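Local structure of phage-related protein (Bordetella bronchiseptica RB50, 3BJQ) at residues E94-R97 against V102-I105; E276-D281 against K285-G290. The protein is probably a major capsid (coat) protein of phage origin that assembles into a shell. All blocks are in the same frame, centred on the assembly; numbering follows the deposited sequence.

Interaction 1: E94-R97 against V102-I105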
loop_
_atom_site.group_PDB
_atom_site.type_symbol
_atom_site.label_atom_id
_atom_site.label_comp_id
_atom_site.label_asym_id
_atom_site.label_seq_id
_atom_site.Cartn_x
_atom_site.Cartn_y
_atom_site.Cartn_z
ATOM N N GLU E 94 -10.719 -26.448 -28.312
ATOM C CA GLU E 94 -11.237 -25.695 -29.449
ATOM C C GLU E 94 -11.622 -24.281 -29.051
ATOM O O GLU E 94 -11.702 -23.416 -29.904
ATOM C CB GLU E 94 -12.354 -26.433 -30.220
ATOM C CG GLU E 94 -13.113 -27.559 -29.507
ATOM C CD GLU E 94 -12.285 -28.838 -29.295
ATOM O OE1 GLU E 94 -11.695 -29.373 -30.269
ATOM O OE2 GLU E 94 -12.242 -29.311 -28.138
ATOM N N LEU E 95 -11.826 -24.052 -27.746
ATOM C CA LEU E 95 -12.079 -22.722 -27.195
ATOM C C LEU E 95 -10.786 -21.941 -26.894
ATOM O O LEU E 95 -10.842 -20.778 -26.509
ATOM C CB LEU E 95 -12.903 -22.843 -25.908
ATOM C CG LEU E 95 -14.380 -23.159 -26.115
ATOM C CD1 LEU E 95 -15.091 -23.082 -24.804
ATOM C CD2 LEU E 95 -14.991 -22.179 -27.102
HETATM N N MSE E 96 -9.627 -22.562 -27.117
HETATM C CA MSE E 96 -8.338 -21.929 -26.776
HETATM C C MSE E 96 -7.435 -21.720 -27.976
HETATM O O MSE E 96 -7.274 -22.610 -28.799
HETATM C CB MSE E 96 -7.579 -22.788 -25.760
HETATM C CG MSE E 96 -8.365 -23.059 -24.495
HETATM SE SE MSE E 96 -7.444 -24.318 -23.339
HETATM C CE MSE E 96 -6.076 -23.156 -22.808
ATOM N N ARG E 97 -6.824 -20.539 -28.056
ATOM C CA ARG E 97 -5.845 -20.253 -29.117
ATOM C C ARG E 97 -4.660 -21.210 -28.978
ATOM O O ARG E 97 -4.229 -21.844 -29.945
ATOM C CB ARG E 97 -5.332 -18.814 -29.021
ATOM C CG ARG E 97 -4.370 -18.435 -30.158
ATOM C CD ARG E 97 -3.710 -17.080 -29.927
ATOM N NE ARG E 97 -2.915 -17.060 -28.701
ATOM C CZ ARG E 97 -1.696 -17.587 -28.579
ATOM N NH1 ARG E 97 -1.120 -18.211 -29.603
ATOM N NH2 ARG E 97 -1.067 -17.516 -27.414
ATOM N N VAL E 102 -2.303 -23.601 -19.567
ATOM C CA VAL E 102 -3.410 -23.673 -18.610
ATOM C C VAL E 102 -4.416 -22.595 -19.005
ATOM O O VAL E 102 -4.006 -21.494 -19.326
ATOM C CB VAL E 102 -2.890 -23.467 -17.154
ATOM C CG1 VAL E 102 -4.012 -23.207 -16.191
ATOM C CG2 VAL E 102 -2.073 -24.685 -16.693
ATOM N N PRO E 103 -5.733 -22.898 -18.984
ATOM C CA PRO E 103 -6.685 -21.879 -19.435
ATOM C C PRO E 103 -6.691 -20.649 -18.549
ATOM O O PRO E 103 -6.393 -20.734 -17.364
ATOM C CB PRO E 103 -8.048 -22.593 -19.344
ATOM C CG PRO E 103 -7.736 -24.011 -19.278
ATOM C CD PRO E 103 -6.429 -24.118 -18.555
ATOM N N GLY E 104 -7.039 -19.505 -19.116
ATOM C CA GLY E 104 -7.199 -18.293 -18.308
ATOM C C GLY E 104 -8.401 -18.448 -17.379
ATOM O O GLY E 104 -9.274 -19.284 -17.604
ATOM N N ILE E 105 -8.471 -17.606 -16.357
ATOM C CA ILE E 105 -9.568 -17.668 -15.409
ATOM C C ILE E 105 -10.955 -17.428 -16.021
ATOM O O ILE E 105 -11.944 -17.940 -15.499
ATOM C CB ILE E 105 -9.354 -16.762 -14.194
ATOM C CG1 ILE E 105 -9.132 -15.310 -14.606
ATOM C CG2 ILE E 105 -8.192 -17.299 -13.372
ATOM C CD1 ILE E 105 -9.013 -14.377 -13.423
#
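Met96, built as selenomethionine, reaches Pro103 with the end of its side chain. Its terminal methyl CE lies 3.7 Å from Pro103 CA and 4.0 Å from Pro103 CG. The selenium atom SE is 4.1 Å from Pro103 CG. Only the last two atoms, SE and CE, come within 4.2 Å of the proline. CE also approaches the backbone carbon C of Val102, at 4.2 Å. The proline ring meets Met96 through CB and CG, and the two side chains run at a slant to one another. The Met96 chain leaves its backbone with CG anti to the carbonyl carbon (chi1 -57°). It continues extended through chi2, then bends at chi3 (71°), which turns the methyl to the proline.

This is the close part of the contact, and the side chains meet only through apolar atoms. It is small: the two segments bury 92 Å² together. The CA atoms of Met96 and Pro103 stay 7.5 Å apart, so side chain rather than backbone closes the gap. Val102 adds little, because its CB points away from 94-97. Trp287, of strand 286-299, packs on Met96, Val102 and Pro103, and Val91 touches Met96 and Pro103.

Toward solvent, Glu94 and Arg97 are exposed and take no part in the contact with 102-105. Glu94 packs on Gln42 of a neighbouring subunit, and Arg97 NH1 forms a salt bridge with Asp98 OD2 of another neighbouring subunit.

Gly104 occupies the N-cap position of helix 105-131 and makes no contact with 94-97. The contact joins two points of the connection between strand 87-92 and that helix. A strand-to-helix connection of this kind, leading into a long helix beside a sheet, is consistent with the spine-helix region of HK97-like capsid proteins.

Interaction 2: E276-D281 against K285-G290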
loop_
_atom_site.group_PDB
_atom_site.type_symbol
_atom_site.label_atom_id
_atom_site.label_comp_id
_atom_site.label_asym_id
_atom_site.label_seq_id
_atom_site.Cartn_x
_atom_site.Cartn_y
_atom_site.Cartn_z
ATOM N N GLU E 276 -10.627 -27.442 -7.966
ATOM C CA GLU E 276 -9.263 -27.958 -7.996
ATOM C C GLU E 276 -8.464 -27.429 -9.189
ATOM O O GLU E 276 -9.033 -27.057 -10.237
ATOM C CB GLU E 276 -9.287 -29.486 -8.082
ATOM C CG GLU E 276 -9.987 -30.154 -6.905
ATOM C CD GLU E 276 -10.253 -31.655 -7.119
ATOM O OE1 GLU E 276 -9.400 -32.338 -7.755
ATOM O OE2 GLU E 276 -11.326 -32.134 -6.649
ATOM N N VAL E 277 -7.143 -27.388 -9.025
ATOM C CA VAL E 277 -6.254 -26.997 -10.114
ATOM C C VAL E 277 -6.533 -27.932 -11.298
ATOM O O VAL E 277 -6.840 -29.115 -11.088
ATOM C CB VAL E 277 -4.770 -27.084 -9.698
ATOM C CG1 VAL E 277 -4.449 -26.058 -8.642
ATOM C CG2 VAL E 277 -4.412 -28.494 -9.214
ATOM N N PRO E 278 -6.527 -27.401 -12.531
ATOM C CA PRO E 278 -6.864 -28.266 -13.663
ATOM C C PRO E 278 -5.791 -29.256 -14.025
ATOM O O PRO E 278 -4.625 -29.044 -13.707
ATOM C CB PRO E 278 -7.026 -27.286 -14.824
ATOM C CG PRO E 278 -6.214 -26.092 -14.446
ATOM C CD PRO E 278 -6.277 -26.009 -12.946
ATOM N N TYR E 279 -6.193 -30.314 -14.723
ATOM C CA TYR E 279 -5.267 -31.233 -15.353
ATOM C C TYR E 279 -5.667 -31.355 -16.818
ATOM O O TYR E 279 -6.798 -31.071 -17.185
ATOM C CB TYR E 279 -5.240 -32.607 -14.646
ATOM C CG TYR E 279 -6.500 -33.445 -14.749
ATOM C CD1 TYR E 279 -6.716 -34.302 -15.829
ATOM C CD2 TYR E 279 -7.447 -33.416 -13.741
ATOM C CE1 TYR E 279 -7.875 -35.084 -15.914
ATOM C CE2 TYR E 279 -8.603 -34.175 -13.809
ATOM C CZ TYR E 279 -8.823 -35.007 -14.889
ATOM O OH TYR E 279 -9.994 -35.749 -14.926
ATOM N N TRP E 280 -4.715 -31.731 -17.657
ATOM C CA TRP E 280 -4.959 -31.906 -19.081
ATOM C C TRP E 280 -5.406 -33.316 -19.322
ATOM O O TRP E 280 -4.712 -34.252 -18.950
ATOM C CB TRP E 280 -3.683 -31.622 -19.888
ATOM C CG TRP E 280 -3.805 -31.974 -21.349
ATOM C CD1 TRP E 280 -3.169 -32.997 -22.007
ATOM C CD2 TRP E 280 -4.641 -31.333 -22.319
ATOM N NE1 TRP E 280 -3.559 -33.024 -23.325
ATOM C CE2 TRP E 280 -4.448 -32.004 -23.548
ATOM C CE3 TRP E 280 -5.513 -30.238 -22.276
ATOM C CZ2 TRP E 280 -5.120 -31.633 -24.717
ATOM C CZ3 TRP E 280 -6.165 -29.865 -23.445
ATOM C CH2 TRP E 280 -5.963 -30.562 -24.642
ATOM N N ASP E 281 -6.558 -33.471 -19.957
ATOM C CA ASP E 281 -7.049 -34.776 -20.320
ATOM C C ASP E 281 -6.846 -34.958 -21.820
ATOM O O ASP E 281 -7.579 -34.388 -22.629
ATOM C CB ASP E 281 -8.522 -34.882 -19.936
ATOM C CG ASP E 281 -9.107 -36.225 -20.275
ATOM O OD1 ASP E 281 -8.489 -36.947 -21.068
ATOM O OD2 ASP E 281 -10.194 -36.560 -19.770
ATOM N N LYS E 285 -9.170 -34.102 -24.871
ATOM C CA LYS E 285 -8.551 -32.888 -25.423
ATOM C C LYS E 285 -9.130 -31.657 -24.731
ATOM O O LYS E 285 -9.585 -30.699 -25.357
ATOM C CB LYS E 285 -8.729 -32.848 -26.947
ATOM C CG LYS E 285 -7.920 -33.972 -27.659
ATOM C CD LYS E 285 -6.448 -33.591 -27.753
ATOM C CE LYS E 285 -5.500 -34.767 -28.077
ATOM N NZ LYS E 285 -6.174 -35.866 -28.767
ATOM N N SER E 286 -9.110 -31.722 -23.408
ATOM C CA SER E 286 -9.692 -30.727 -22.557
ATOM C C SER E 286 -8.897 -30.577 -21.263
ATOM O O SER E 286 -8.249 -31.523 -20.812
ATOM C CB SER E 286 -11.118 -31.148 -22.176
ATOM O OG SER E 286 -12.011 -31.084 -23.268
ATOM N N TRP E 287 -8.932 -29.380 -20.688
ATOM C CA TRP E 287 -8.444 -29.149 -19.335
ATOM C C TRP E 287 -9.621 -29.383 -18.400
ATOM O O TRP E 287 -10.698 -28.889 -18.659
ATOM C CB TRP E 287 -7.914 -27.728 -19.143
ATOM C CG TRP E 287 -6.632 -27.517 -19.816
ATOM C CD1 TRP E 287 -6.449 -27.084 -21.092
ATOM C CD2 TRP E 287 -5.326 -27.731 -19.270
ATOM N NE1 TRP E 287 -5.107 -27.003 -21.375
ATOM C CE2 TRP E 287 -4.394 -27.384 -20.271
ATOM C CE3 TRP E 287 -4.850 -28.147 -18.022
ATOM C CZ2 TRP E 287 -3.021 -27.483 -20.081
ATOM C CZ3 TRP E 287 -3.479 -28.217 -17.822
ATOM C CH2 TRP E 287 -2.577 -27.905 -18.857
ATOM N N ILE E 288 -9.381 -30.114 -17.308
ATOM C CA ILE E 288 -10.428 -30.574 -16.403
ATOM C C ILE E 288 -10.249 -30.015 -14.989
ATOM O O ILE E 288 -9.205 -30.215 -14.363
ATOM C CB ILE E 288 -10.422 -32.134 -16.298
ATOM C CG1 ILE E 288 -10.557 -32.767 -17.673
ATOM C CG2 ILE E 288 -11.542 -32.660 -15.406
ATOM C CD1 ILE E 288 -11.831 -32.459 -18.354
ATOM N N TYR E 289 -11.274 -29.332 -14.488
ATOM C CA TYR E 289 -11.281 -28.823 -13.102
ATOM C C TYR E 289 -12.273 -29.613 -12.273
ATOM O O TYR E 289 -13.477 -29.587 -12.546
ATOM C CB TYR E 289 -11.693 -27.369 -13.021
ATOM C CG TYR E 289 -10.913 -26.415 -13.860
ATOM C CD1 TYR E 289 -11.136 -26.336 -15.227
ATOM C CD2 TYR E 289 -10.022 -25.511 -13.281
ATOM C CE1 TYR E 289 -10.458 -25.444 -16.010
ATOM C CE2 TYR E 289 -9.356 -24.590 -14.059
ATOM C CZ TYR E 289 -9.582 -24.564 -15.433
ATOM O OH TYR E 289 -8.919 -23.672 -16.237
ATOM N N GLY E 290 -11.777 -30.279 -11.242
ATOM C CA GLY E 290 -12.624 -30.986 -10.321
ATOM C C GLY E 290 -13.350 -29.944 -9.496
ATOM O O GLY E 290 -12.730 -29.009 -8.998
HETATM O O HOH W 1 -8.821 -30.782 -11.622
#
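Tyr279 and Ile288 form a hydrogen-bonded antiparallel pair. Tyr279 N donates to Ile288 O at 3.0 Å, and Ile288 N to Tyr279 O at 2.8 Å. Asp281 and Ser286 form the next such pair. Between these two pairs, Trp280 and Trp287 make a non-hydrogen-bonded pair, with both side chains on one face. Trp280 CB sits over the six-membered ring of Trp287, 3.9 Å from its centroid. The two indoles are oblique, with planes at 59°. On this side too, Pro278 CB lies over the Tyr289 ring, 3.7 Å from its centroid.

On the other face, Ile288 CB lies over the Tyr279 ring, 3.8 Å from its centroid. The Tyr279 ring is brought back over its partner by chi1 of 67°, which sets CG between N and the carbonyl carbon.

A water joins Val277 O, Ile288 O and Gly290 N beside the Glu276 N to Gly290 O bond. Near the turn, Lys285 and Ser286 both face Asp281, a G1 beta bulge.

In the outer shell, Tyr279 OH is hydrogen-bonded to Glu88 OE2, and Trp287 NE1 to Ala99 O. Asp281 OD2 forms a salt bridge with Arg70 of a neighbouring subunit. The chemistry implies a division of labour: backbone bonds set the hairpin register, CH-pi contacts join its side chains, and some polar ends reach outside the hairpin, while others, such as Asp281 OD1 to Ala284 N, hold its turn.

The centres of interactions 1 and 2 lie about 11 Å apart, and the two contacts meet directly. Pro103 CG is 3.3 Å from Tyr289 OH, and Pro103 CD is 3.6 Å from Trp287 CG. Met96 SE reaches Trp287 CD1 at 3.7 Å. One face of the 276-281/285-290 hairpin thus packs against the loop that holds 94-97 and 102-105. Strand 87-92, which leads into that loop, also pairs antiparallel with strand 286-299, so backbone and side chains both connect the contacts. In sequence they come one after the other. Both touch the same neighbouring subunit, which places this corner of the fold at an assembly interface.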